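PDB 5C2V: hydrazine synthase subunit alpha from Candidatus Kuenenia stuttgartiensis, which condenses hydroxylamine, made in the active site of the gamma subunit, with ammonia to form hydrazine, as the alpha subunit of the hydrazine synthase complex. Local coordinates for residues L577-Y582 / D589-F594; E178-Y183 / F478-G483; F406-T409 / Q414-D417. One frame throughout, in Å; residues are numbered along the deposited sequence.

Overall arrangement
Along the chain from the N terminus, residues 178-183 come first, in the loop between strands 154-171 and 186-191. Their partner, 478-483, follows only after 294 further residues, so contact 2 spans a long excursion rich in strands and ties a loop of the N-terminal, propeller-bearing part to the middle domain. Within that excursion lies contact 3, a hairpin of strands 406-408 and 415-417, four residues separating its segments. Contact 1 comes later and in series with both, closing a six-residue loop within the long connection from strand 553-556 to strand 596-599. Contacts 1 and 3 are neighbours, their centres about 19 Å apart, whereas contact 2 lies about 39 Å from each, measured between centres.

Contact 1 of 3, residues L577-Y582 / D589-F594; sequences LYNWWY and DSPFAF
Trp580 and Asp589 carry the backbone link: Asp589 N gives a weak, bent hydrogen bond to Trp580 O (2.8 Å, 126° at the hydrogen). A second backbone approach is a CA-H...O contact from Ser590 CA to Asn579 O at 3.3 Å. Among the side chains, Asp589 does most of the work. Its CB sits over one face of the Tyr582 ring in a CH-pi contact, 3.7 Å from the centroid and displaced toward the rim, while its carboxylate is turned 27° from that ring. Asp589 OD2 lies in the plane of the Trp581 indole, at the CD1 edge. It accepts a hydrogen bond from Asp583 N, and OD1 is hydrogen-bonded to Ser630 OG, so both carboxylate oxygens are engaged. The two segments close a loop of six residues within the irregular connection between strands 553-556 and 596-599, at the gamma-subunit interface: the Trp580 ring stacks on Trp85 of that subunit. The Trp580 side chain is about 10 Å from a heme c, and its NE1 is hydrogen-bonded to Thr430 OG1. The remaining packing is lighter: Asn579, with CG anti to the backbone N (chi1 -158°), brings ND2 to 3.6 Å from Pro591 CD; ND2 also makes a weak hydrogen bond to Tyr510 OH.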
ATOM      1  N   LEU D 577      28.681 -11.524  23.271  1.00 51.29           N
ATOM      2  CA  LEU D 577      30.007 -10.978  22.998  1.00 56.91           C
ATOM      3  C   LEU D 577      31.113 -11.841  23.600  1.00 48.11           C
ATOM      4  O   LEU D 577      32.227 -11.889  23.080  1.00 48.16           O
ATOM      5  CB  LEU D 577      30.111  -9.548  23.535  1.00 42.32           C
ATOM      6  CG  LEU D 577      31.420  -8.794  23.293  1.00 57.45           C
ATOM      7  CD1 LEU D 577      31.689  -8.640  21.805  1.00 39.34           C
ATOM      8  CD2 LEU D 577      31.393  -7.437  23.980  1.00 41.32           C
ATOM      9  N   TYR D 578      30.796 -12.522  24.695  1.00 56.82           N
ATOM     10  CA  TYR D 578      31.774 -13.349  25.392  1.00 47.53           C
ATOM     11  C   TYR D 578      31.740 -14.798  24.920  1.00 44.88           C
ATOM     12  O   TYR D 578      32.570 -15.610  25.326  1.00 60.22           O
ATOM     13  CB  TYR D 578      31.542 -13.272  26.902  1.00 42.83           C
ATOM     14  CG  TYR D 578      31.718 -11.877  27.459  1.00 50.76           C
ATOM     15  CD1 TYR D 578      30.667 -10.968  27.459  1.00 54.71           C
ATOM     16  CD2 TYR D 578      32.940 -11.463  27.971  1.00 66.36           C
ATOM     17  CE1 TYR D 578      30.828  -9.689  27.960  1.00 64.47           C
ATOM     18  CE2 TYR D 578      33.110 -10.188  28.475  1.00 58.20           C
ATOM     19  CZ  TYR D 578      32.051  -9.305  28.467  1.00 55.76           C
ATOM     20  OH  TYR D 578      32.217  -8.034  28.969  1.00 48.73           O
ATOM     21  N   ASN D 579      30.778 -15.125  24.064  1.00 58.29           N
ATOM     22  CA  ASN D 579      30.712 -16.455  23.469  1.00 54.34           C
ATOM     23  C   ASN D 579      31.332 -16.484  22.072  1.00 56.62           C
ATOM     24  O   ASN D 579      31.313 -17.518  21.402  1.00 56.41           O
ATOM     25  CB  ASN D 579      29.264 -16.946  23.409  1.00 51.66           C
ATOM     26  CG  ASN D 579      29.161 -18.459  23.312  1.00 62.85           C
ATOM     27  OD1 ASN D 579      30.121 -19.176  23.590  1.00 59.80           O
ATOM     28  ND2 ASN D 579      27.990 -18.952  22.920  1.00 64.45           N
ATOM     29  N   TRP D 580      31.885 -15.357  21.636  1.00 52.97           N
ATOM     30  CA  TRP D 580      32.308 -15.209  20.245  1.00 47.40           C
ATOM     31  C   TRP D 580      33.729 -15.724  19.981  1.00 67.48           C
ATOM     32  O   TRP D 580      33.900 -16.794  19.398  1.00 70.68           O
ATOM     33  CB  TRP D 580      32.206 -13.737  19.839  1.00 53.22           C
ATOM     34  CG  TRP D 580      32.135 -13.497  18.364  1.00 31.88           C
ATOM     35  CD1 TRP D 580      32.135 -14.436  17.372  1.00 32.96           C
ATOM     36  CD2 TRP D 580      32.031 -12.226  17.714  1.00 26.38           C
ATOM     37  NE1 TRP D 580      32.048 -13.825  16.144  1.00 43.84           N
ATOM     38  CE2 TRP D 580      31.983 -12.468  16.326  1.00 26.19           C
ATOM     39  CE3 TRP D 580      31.980 -10.906  18.170  1.00 25.75           C
ATOM     40  CZ2 TRP D 580      31.887 -11.439  15.393  1.00 33.06           C
ATOM     41  CZ3 TRP D 580      31.884  -9.886  17.243  1.00 44.06           C
ATOM     42  CH2 TRP D 580      31.839 -10.158  15.870  1.00 36.66           C
ATOM     43  N   TRP D 581      34.745 -14.965  20.389  1.00 73.51           N
ATOM     44  CA  TRP D 581      36.118 -15.461  20.333  1.00 66.09           C
ATOM     45  C   TRP D 581      36.834 -15.211  21.662  1.00 58.65           C
ATOM     46  O   TRP D 581      37.258 -14.087  21.938  1.00 59.28           O
ATOM     47  CB  TRP D 581      36.850 -14.771  19.171  1.00 61.58           C
ATOM     48  CG  TRP D 581      38.315 -15.066  19.037  1.00 67.95           C
ATOM     49  CD1 TRP D 581      38.966 -16.194  19.431  1.00 66.37           C
ATOM     50  CD2 TRP D 581      39.311 -14.210  18.456  1.00 61.18           C
ATOM     51  NE1 TRP D 581      40.306 -16.096  19.136  1.00 65.92           N
ATOM     52  CE2 TRP D 581      40.542 -14.888  18.538  1.00 50.13           C
ATOM     53  CE3 TRP D 581      39.278 -12.939  17.874  1.00 74.64           C
ATOM     54  CZ2 TRP D 581      41.733 -14.336  18.063  1.00 69.08           C
ATOM     55  CZ3 TRP D 581      40.462 -12.391  17.407  1.00 65.34           C
ATOM     56  CH2 TRP D 581      41.670 -13.090  17.503  1.00 60.11           C
ATOM     57  N   TYR D 582      36.980 -16.254  22.477  1.00 56.84           N
ATOM     58  CA  TYR D 582      37.763 -16.159  23.712  1.00 70.05           C
ATOM     59  C   TYR D 582      39.127 -16.868  23.701  1.00 69.78           C
ATOM     60  O   TYR D 582      39.836 -16.844  24.706  1.00 80.20           O
ATOM     61  CB  TYR D 582      36.935 -16.646  24.914  1.00 73.42           C
ATOM     62  CG  TYR D 582      36.128 -17.914  24.717  1.00 49.35           C
ATOM     63  CD1 TYR D 582      34.873 -17.877  24.121  1.00 61.35           C
ATOM     64  CD2 TYR D 582      36.599 -19.137  25.174  1.00 47.44           C
ATOM     65  CE1 TYR D 582      34.125 -19.027  23.957  1.00 59.92           C
ATOM     66  CE2 TYR D 582      35.857 -20.294  25.014  1.00 67.87           C
ATOM     67  CZ  TYR D 582      34.622 -20.233  24.404  1.00 64.23           C
ATOM     68  OH  TYR D 582      33.880 -21.381  24.243  1.00 65.15           O
ATOM     69  N   ASP D 589      35.476 -18.867  18.487  1.00 65.73           N
ATOM     70  CA  ASP D 589      35.020 -19.824  19.488  1.00 67.59           C
ATOM     71  C   ASP D 589      33.497 -19.940  19.557  1.00 70.85           C
ATOM     72  O   ASP D 589      32.965 -20.637  20.419  1.00 71.07           O
ATOM     73  CB  ASP D 589      35.578 -19.455  20.860  1.00 81.41           C
ATOM     74  CG  ASP D 589      37.089 -19.498  20.899  1.00 64.97           C
ATOM     75  OD1 ASP D 589      37.650 -20.613  20.870  1.00 57.73           O
ATOM     76  OD2 ASP D 589      37.714 -18.419  20.959  1.00 53.00           O
ATOM     77  N   SER D 590      32.795 -19.238  18.673  1.00 69.27           N
ATOM     78  CA  SER D 590      31.334 -19.289  18.652  1.00 54.94           C
ATOM     79  C   SER D 590      30.829 -20.621  18.100  1.00 60.77           C
ATOM     80  O   SER D 590      31.423 -21.180  17.178  1.00 69.32           O
ATOM     81  CB  SER D 590      30.768 -18.130  17.828  1.00 47.96           C
ATOM     82  OG  SER D 590      31.278 -18.144  16.507  1.00 51.00           O
ATOM     83  N   PRO D 591      29.729 -21.138  18.672  1.00 60.11           N
ATOM     84  CA  PRO D 591      29.146 -22.419  18.251  1.00 61.16           C
ATOM     85  C   PRO D 591      28.571 -22.383  16.837  1.00 61.56           C
ATOM     86  O   PRO D 591      28.049 -21.354  16.405  1.00 58.87           O
ATOM     87  CB  PRO D 591      28.026 -22.652  19.275  1.00 48.76           C
ATOM     88  CG  PRO D 591      28.367 -21.777  20.435  1.00 57.48           C
ATOM     89  CD  PRO D 591      29.030 -20.577  19.840  1.00 52.30           C
ATOM     90  N   PHE D 592      28.678 -23.502  16.127  1.00 65.88           N
ATOM     91  CA  PHE D 592      28.082 -23.638  14.803  1.00 61.83           C
ATOM     92  C   PHE D 592      26.588 -23.927  14.906  1.00 66.76           C
ATOM     93  O   PHE D 592      26.119 -24.433  15.926  1.00 65.30           O
ATOM     94  CB  PHE D 592      28.785 -24.738  14.007  1.00 52.64           C
ATOM     95  CG  PHE D 592      30.170 -24.369  13.564  1.00 64.14           C
ATOM     96  CD1 PHE D 592      31.263 -24.621  14.378  1.00 69.14           C
ATOM     97  CD2 PHE D 592      30.382 -23.763  12.336  1.00 63.00           C
ATOM     98  CE1 PHE D 592      32.539 -24.280  13.975  1.00 62.66           C
ATOM     99  CE2 PHE D 592      31.657 -23.419  11.928  1.00 72.42           C
ATOM    100  CZ  PHE D 592      32.737 -23.678  12.748  1.00 68.30           C
ATOM    101  N   ALA D 593      25.848 -23.595  13.852  1.00 62.19           N
ATOM    102  CA  ALA D 593      24.404 -23.800  13.830  1.00 50.28           C
ATOM    103  C   ALA D 593      24.038 -25.269  14.028  1.00 49.15           C
ATOM    104  O   ALA D 593      24.509 -26.143  13.299  1.00 59.85           O
ATOM    105  CB  ALA D 593      23.818 -23.281  12.526  1.00 44.51           C
ATOM    106  N   PHE D 594      23.191 -25.529  15.018  1.00 44.38           N
ATOM    107  CA  PHE D 594      22.781 -26.889  15.350  1.00 53.24           C
ATOM    108  C   PHE D 594      21.709 -27.384  14.386  1.00 74.89           C
ATOM    109  O   PHE D 594      20.918 -26.598  13.866  1.00 62.68           O
ATOM    110  CB  PHE D 594      22.270 -26.958  16.791  1.00 65.36           C
ATOM    111  CG  PHE D 594      23.307 -26.603  17.822  1.00 65.04           C
ATOM    112  CD1 PHE D 594      23.600 -25.278  18.103  1.00 56.67           C
ATOM    113  CD2 PHE D 594      23.982 -27.594  18.515  1.00 72.31           C
ATOM    114  CE1 PHE D 594      24.551 -24.948  19.051  1.00 63.23           C
ATOM    115  CE2 PHE D 594      24.933 -27.270  19.465  1.00 66.31           C
ATOM    116  CZ  PHE D 594      25.218 -25.946  19.733  1.00 54.20           C
TER

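Contact 2 of 3, residues E178-Y183 / F478-G483; sequences EFHNPY and FRVGAG
A loop of the N-terminal part of the chain, which holds the six-bladed beta-propeller, meets a loop of the middle domain here, with His180 touching Phe478 and Val480. Segment 178-183 lies in the loop between strands 154-171 and 186-191; segment 478-483 lies between strands 461-467 and 503-510. The contact is small and built from van der Waals packing, with no hydrogen bond across it, and no other protein chain of the assembly touches either segment. His180 has the left-handed backbone angles (phi 64°, psi 25°) that turn the loop, and its side chain starts off toward the middle domain. On the facing loop, Arg479 and Gly481 are held by backbone hydrogen bonds to Ser494 and Ser492. At the start of segment 178-183, Glu178 OE2 takes a hydrogen bond from Trp545 NE1, a second tie between separate parts of the chain. Val480 packs over the imidazole: its CG1 lies over one face, offset toward the rim, and its CG2 is 4.1 Å from both His180 CB and His180 CG. Phe478, with CG anti to the backbone N (chi1 176°), reaches in with the far end of its ring, and His180 CD2 meets that ring at its edge, in the plane of the phenyl, 3.7 Å from Phe478 CZ.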
ATOM      1  N   GLU D 178      14.362 -14.977  -8.592  1.00 66.29           N
ATOM      2  CA  GLU D 178      13.159 -15.210  -7.804  1.00 70.75           C
ATOM      3  C   GLU D 178      11.881 -14.898  -8.590  1.00 59.84           C
ATOM      4  O   GLU D 178      10.787 -15.296  -8.192  1.00 63.13           O
ATOM      5  CB  GLU D 178      13.225 -14.390  -6.515  1.00 61.23           C
ATOM      6  CG  GLU D 178      14.371 -14.821  -5.602  1.00 38.75           C
ATOM      7  CD  GLU D 178      14.689 -13.809  -4.519  1.00 48.55           C
ATOM      8  OE1 GLU D 178      14.945 -12.636  -4.855  1.00 44.00           O
ATOM      9  OE2 GLU D 178      14.689 -14.191  -3.330  1.00 54.02           O
ATOM     10  N   PHE D 179      12.028 -14.189  -9.705  1.00 57.48           N
ATOM     11  CA  PHE D 179      10.910 -13.919 -10.605  1.00 48.75           C
ATOM     12  C   PHE D 179      10.859 -14.929 -11.750  1.00 49.11           C
ATOM     13  O   PHE D 179      10.050 -14.796 -12.670  1.00 59.01           O
ATOM     14  CB  PHE D 179      10.998 -12.496 -11.160  1.00 39.30           C
ATOM     15  CG  PHE D 179      10.760 -11.429 -10.131  1.00 51.93           C
ATOM     16  CD1 PHE D 179       9.667 -11.499  -9.284  1.00 51.86           C
ATOM     17  CD2 PHE D 179      11.631 -10.361 -10.008  1.00 66.90           C
ATOM     18  CE1 PHE D 179       9.444 -10.518  -8.335  1.00 64.88           C
ATOM     19  CE2 PHE D 179      11.416  -9.378  -9.059  1.00 60.64           C
ATOM     20  CZ  PHE D 179      10.321  -9.458  -8.221  1.00 55.49           C
ATOM     21  N   HIS D 180      11.748 -15.918 -11.685  1.00 53.98           N
ATOM     22  CA  HIS D 180      11.889 -16.957 -12.708  1.00 55.16           C
ATOM     23  C   HIS D 180      12.345 -16.392 -14.052  1.00 57.50           C
ATOM     24  O   HIS D 180      12.087 -16.982 -15.101  1.00 55.62           O
ATOM     25  CB  HIS D 180      10.581 -17.735 -12.886  1.00 46.37           C
ATOM     26  CG  HIS D 180      10.046 -18.319 -11.616  1.00 47.90           C
ATOM     27  ND1 HIS D 180       9.128 -17.665 -10.826  1.00 53.42           N
ATOM     28  CD2 HIS D 180      10.303 -19.496 -10.997  1.00 48.91           C
ATOM     29  CE1 HIS D 180       8.838 -18.413  -9.775  1.00 56.73           C
ATOM     30  NE2 HIS D 180       9.541 -19.531  -9.857  1.00 46.66           N
ATOM     31  N   ASN D 181      13.023 -15.248 -14.016  1.00 50.60           N
ATOM     32  CA  ASN D 181      13.708 -14.735 -15.196  1.00 55.29           C
ATOM     33  C   ASN D 181      14.948 -15.580 -15.447  1.00 59.56           C
ATOM     34  O   ASN D 181      15.548 -16.089 -14.501  1.00 54.66           O
ATOM     35  CB  ASN D 181      14.087 -13.264 -15.018  1.00 67.32           C
ATOM     36  CG  ASN D 181      12.878 -12.358 -14.913  1.00 58.07           C
ATOM     37  OD1 ASN D 181      12.735 -11.604 -13.950  1.00 72.75           O
ATOM     38  ND2 ASN D 181      12.002 -12.422 -15.908  1.00 68.52           N
ATOM     39  N   PRO D 182      15.344 -15.744 -16.718  1.00 54.91           N
ATOM     40  CA  PRO D 182      16.493 -16.627 -16.940  1.00 62.38           C
ATOM     41  C   PRO D 182      17.835 -15.926 -16.737  1.00 63.42           C
ATOM     42  O   PRO D 182      18.730 -16.059 -17.574  1.00 57.11           O
ATOM     43  CB  PRO D 182      16.317 -17.044 -18.399  1.00 45.33           C
ATOM     44  CG  PRO D 182      15.679 -15.844 -19.033  1.00 38.56           C
ATOM     45  CD  PRO D 182      14.769 -15.248 -17.981  1.00 59.56           C
ATOM     46  N   TYR D 183      17.965 -15.188 -15.640  1.00 62.38           N
ATOM     47  CA  TYR D 183      19.243 -14.626 -15.223  1.00 54.96           C
ATOM     48  C   TYR D 183      19.243 -14.335 -13.724  1.00 63.74           C
ATOM     49  O   TYR D 183      18.214 -13.953 -13.169  1.00 79.71           O
ATOM     50  CB  TYR D 183      19.547 -13.347 -16.010  1.00 54.37           C
ATOM     51  CG  TYR D 183      18.401 -12.357 -16.045  1.00 65.39           C
ATOM     52  CD1 TYR D 183      18.284 -11.365 -15.080  1.00 63.05           C
ATOM     53  CD2 TYR D 183      17.440 -12.411 -17.049  1.00 65.85           C
ATOM     54  CE1 TYR D 183      17.240 -10.457 -15.110  1.00 73.74           C
ATOM     55  CE2 TYR D 183      16.394 -11.507 -17.088  1.00 59.94           C
ATOM     56  CZ  TYR D 183      16.298 -10.534 -16.115  1.00 72.45           C
ATOM     57  OH  TYR D 183      15.257  -9.632 -16.149  1.00 62.22           O
ATOM     58  N   PHE D 478       9.515 -28.805 -15.127  1.00 39.37           N
ATOM     59  CA  PHE D 478       9.293 -27.544 -14.418  1.00 47.46           C
ATOM     60  C   PHE D 478       8.314 -26.613 -15.133  1.00 61.69           C
ATOM     61  O   PHE D 478       8.401 -26.409 -16.344  1.00 46.92           O
ATOM     62  CB  PHE D 478      10.627 -26.822 -14.201  1.00 46.31           C
ATOM     63  CG  PHE D 478      10.492 -25.469 -13.554  1.00 40.28           C
ATOM     64  CD1 PHE D 478      10.204 -25.356 -12.202  1.00 41.23           C
ATOM     65  CD2 PHE D 478      10.669 -24.312 -14.294  1.00 32.13           C
ATOM     66  CE1 PHE D 478      10.084 -24.115 -11.605  1.00 43.75           C
ATOM     67  CE2 PHE D 478      10.552 -23.067 -13.702  1.00 50.27           C
ATOM     68  CZ  PHE D 478      10.259 -22.968 -12.356  1.00 35.24           C
ATOM     69  N   ARG D 479       7.394 -26.039 -14.363  1.00 58.16           N
ATOM     70  CA  ARG D 479       6.380 -25.141 -14.905  1.00 54.01           C
ATOM     71  C   ARG D 479       6.158 -23.930 -14.000  1.00 52.39           C
ATOM     72  O   ARG D 479       6.039 -24.067 -12.783  1.00 53.00           O
ATOM     73  CB  ARG D 479       5.060 -25.891 -15.107  1.00 60.00           C
ATOM     74  CG  ARG D 479       3.954 -25.055 -15.724  1.00 56.08           C
ATOM     75  CD  ARG D 479       4.329 -24.595 -17.122  1.00 58.03           C
ATOM     76  NE  ARG D 479       3.373 -23.628 -17.653  1.00 65.76           N
ATOM     77  CZ  ARG D 479       2.291 -23.953 -18.352  1.00 84.09           C
ATOM     78  NH1 ARG D 479       2.023 -25.227 -18.609  1.00 78.61           N
ATOM     79  NH2 ARG D 479       1.477 -23.005 -18.796  1.00 82.27           N
ATOM     80  N   VAL D 480       6.101 -22.746 -14.603  1.00 48.40           N
ATOM     81  CA  VAL D 480       5.856 -21.512 -13.863  1.00 46.82           C
ATOM     82  C   VAL D 480       4.365 -21.184 -13.828  1.00 62.04           C
ATOM     83  O   VAL D 480       3.685 -21.241 -14.852  1.00 60.24           O
ATOM     84  CB  VAL D 480       6.624 -20.323 -14.478  1.00 48.20           C
ATOM     85  CG1 VAL D 480       6.320 -19.037 -13.722  1.00 47.69           C
ATOM     86  CG2 VAL D 480       8.118 -20.599 -14.479  1.00 65.01           C
ATOM     87  N   GLY D 481       3.860 -20.847 -12.645  1.00 63.74           N
ATOM     88  CA  GLY D 481       2.467 -20.471 -12.490  1.00 55.57           C
ATOM     89  C   GLY D 481       1.549 -21.657 -12.270  1.00 50.16           C
ATOM     90  O   GLY D 481       0.353 -21.586 -12.545  1.00 62.55           O
ATOM     91  N   ALA D 482       2.112 -22.751 -11.770  1.00 55.75           N
ATOM     92  CA  ALA D 482       1.333 -23.953 -11.499  1.00 61.04           C
ATOM     93  C   ALA D 482       0.410 -23.746 -10.303  1.00 54.59           C
ATOM     94  O   ALA D 482      -0.617 -24.412 -10.174  1.00 58.47           O
ATOM     95  CB  ALA D 482       2.254 -25.141 -11.264  1.00 57.57           C
ATOM     96  N   GLY D 483       0.791 -22.823  -9.426  1.00 67.07           N
ATOM     97  CA  GLY D 483       0.031 -22.536  -8.223  1.00 54.92           C
ATOM     98  C   GLY D 483      -0.747 -21.231  -8.247  1.00 48.93           C
ATOM     99  O   GLY D 483      -1.076 -20.696  -7.191  1.00 52.82           O
TER

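Contact 3 of 3, residues F406-T409 / Q414-D417; sequences FGVT and QPFD
Gly407 and Phe416 form the hydrogen-bonded pair of this antiparallel beta hairpin: Gly407 N donates to Phe416 O and Phe416 N to Gly407 O, each at 2.9 Å. Gln414 N gives a nearly straight bond to Thr409 OG1 (2.7 Å, 173°); the hydroxyl, lying between its own backbone N and carbonyl carbon (chi1 59°), is turned to receive it. That oxygen is also hydrogen-bonded to Thr412 OG1 in the turn. Thr409 N to Gln414 O is a long, weak bond at 3.4 Å. Outward from these lie two CH-pi contacts. The Phe416 ring folds back over the neighbouring strand, so that Gly407 CA lies over its face, 4.0 Å from the centroid; the absence of a side chain on Gly407 leaves room for the ring. Asp417 CB lies over a face of the Phe406 ring, 3.9 Å from the ring centroid, while Asp417 OD1 is held by Lys420 N. Pro415 CB meets the edge of the Phe406 ring, on the face these residues share with Val408. On the other face Phe416 stacks on His587 and meets Tyr551 edge-to-face. Strand 401-403 pairs with the far side of 406-408, making this a three-stranded antiparallel sheet with 415-417 at its edge within the chain.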
ATOM      1  N   PHE D 406      39.151 -18.341   1.254  1.00 61.15           N
ATOM      2  CA  PHE D 406      40.328 -17.687   1.810  1.00 64.37           C
ATOM      3  C   PHE D 406      40.010 -16.562   2.793  1.00 67.78           C
ATOM      4  O   PHE D 406      39.406 -15.554   2.425  1.00 53.52           O
ATOM      5  CB  PHE D 406      41.189 -17.135   0.678  1.00 68.31           C
ATOM      6  CG  PHE D 406      42.364 -17.998   0.330  1.00 73.58           C
ATOM      7  CD1 PHE D 406      43.591 -17.796   0.938  1.00 78.00           C
ATOM      8  CD2 PHE D 406      42.245 -19.006  -0.609  1.00 61.67           C
ATOM      9  CE1 PHE D 406      44.676 -18.586   0.618  1.00 79.52           C
ATOM     10  CE2 PHE D 406      43.325 -19.800  -0.935  1.00 75.23           C
ATOM     11  CZ  PHE D 406      44.543 -19.590  -0.320  1.00 85.56           C
ATOM     12  N   GLY D 407      40.426 -16.741   4.043  1.00 71.20           N
ATOM     13  CA  GLY D 407      40.322 -15.690   5.040  1.00 60.87           C
ATOM     14  C   GLY D 407      41.675 -15.055   5.295  1.00 71.94           C
ATOM     15  O   GLY D 407      42.690 -15.538   4.804  1.00 59.89           O
ATOM     16  N   VAL D 408      41.697 -13.963   6.053  1.00 58.74           N
ATOM     17  CA  VAL D 408      42.957 -13.345   6.460  1.00 66.05           C
ATOM     18  C   VAL D 408      42.935 -13.064   7.959  1.00 72.13           C
ATOM     19  O   VAL D 408      42.067 -12.337   8.443  1.00 82.14           O
ATOM     20  CB  VAL D 408      43.239 -12.034   5.696  1.00 49.37           C
ATOM     21  CG1 VAL D 408      44.572 -11.447   6.126  1.00 75.61           C
ATOM     22  CG2 VAL D 408      43.222 -12.273   4.194  1.00 39.52           C
ATOM     23  N   THR D 409      43.893 -13.638   8.682  1.00 66.55           N
ATOM     24  CA  THR D 409      43.931 -13.547  10.141  1.00 58.94           C
ATOM     25  C   THR D 409      43.945 -12.103  10.630  1.00 47.59           C
ATOM     26  O   THR D 409      44.517 -11.226   9.989  1.00 57.45           O
ATOM     27  CB  THR D 409      45.160 -14.278  10.719  1.00 66.82           C
ATOM     28  OG1 THR D 409      46.359 -13.712  10.173  1.00 80.55           O
ATOM     29  CG2 THR D 409      45.106 -15.760  10.387  1.00 51.00           C
ATOM     30  N   GLN D 414      47.723 -13.002   7.998  1.00 58.34           N
ATOM     31  CA  GLN D 414      48.208 -14.021   7.071  1.00 62.69           C
ATOM     32  C   GLN D 414      47.061 -14.766   6.389  1.00 71.84           C
ATOM     33  O   GLN D 414      46.251 -15.404   7.063  1.00 66.85           O
ATOM     34  CB  GLN D 414      49.125 -15.007   7.794  1.00 79.28           C
ATOM     35  CG  GLN D 414      50.425 -14.386   8.279  1.00 72.94           C
ATOM     36  CD  GLN D 414      51.300 -15.367   9.028  1.00 77.49           C
ATOM     37  OE1 GLN D 414      51.176 -15.526  10.241  1.00 92.46           O
ATOM     38  NE2 GLN D 414      52.195 -16.032   8.306  1.00 97.92           N
ATOM     39  N   PRO D 415      46.979 -14.674   5.052  1.00 65.82           N
ATOM     40  CA  PRO D 415      45.965 -15.398   4.275  1.00 46.24           C
ATOM     41  C   PRO D 415      45.962 -16.899   4.563  1.00 52.57           C
ATOM     42  O   PRO D 415      47.024 -17.487   4.763  1.00 72.38           O
ATOM     43  CB  PRO D 415      46.376 -15.128   2.826  1.00 45.35           C
ATOM     44  CG  PRO D 415      47.127 -13.847   2.879  1.00 75.89           C
ATOM     45  CD  PRO D 415      47.856 -13.861   4.191  1.00 66.25           C
ATOM     46  N   PHE D 416      44.778 -17.502   4.587  1.00 69.57           N
ATOM     47  CA  PHE D 416      44.652 -18.933   4.831  1.00 72.86           C
ATOM     48  C   PHE D 416      43.451 -19.530   4.102  1.00 71.42           C
ATOM     49  O   PHE D 416      42.395 -18.900   3.996  1.00 65.59           O
ATOM     50  CB  PHE D 416      44.550 -19.215   6.335  1.00 54.10           C
ATOM     51  CG  PHE D 416      43.390 -18.533   7.010  1.00 69.09           C
ATOM     52  CD1 PHE D 416      43.519 -17.245   7.505  1.00 78.17           C
ATOM     53  CD2 PHE D 416      42.176 -19.183   7.163  1.00 65.77           C
ATOM     54  CE1 PHE D 416      42.458 -16.617   8.131  1.00 76.01           C
ATOM     55  CE2 PHE D 416      41.111 -18.561   7.788  1.00 66.47           C
ATOM     56  CZ  PHE D 416      41.253 -17.276   8.273  1.00 61.99           C
ATOM     57  N   ASP D 417      43.627 -20.752   3.606  1.00 76.81           N
ATOM     58  CA  ASP D 417      42.560 -21.484   2.937  1.00 57.63           C
ATOM     59  C   ASP D 417      41.876 -22.417   3.930  1.00 74.98           C
ATOM     60  O   ASP D 417      42.498 -23.340   4.454  1.00 71.32           O
ATOM     61  CB  ASP D 417      43.114 -22.276   1.749  1.00 63.56           C
ATOM     62  CG  ASP D 417      42.022 -22.917   0.913  1.00 76.02           C
ATOM     63  OD1 ASP D 417      41.455 -23.940   1.350  1.00 85.25           O
ATOM     64  OD2 ASP D 417      41.736 -22.403  -0.188  1.00 76.12           O
TER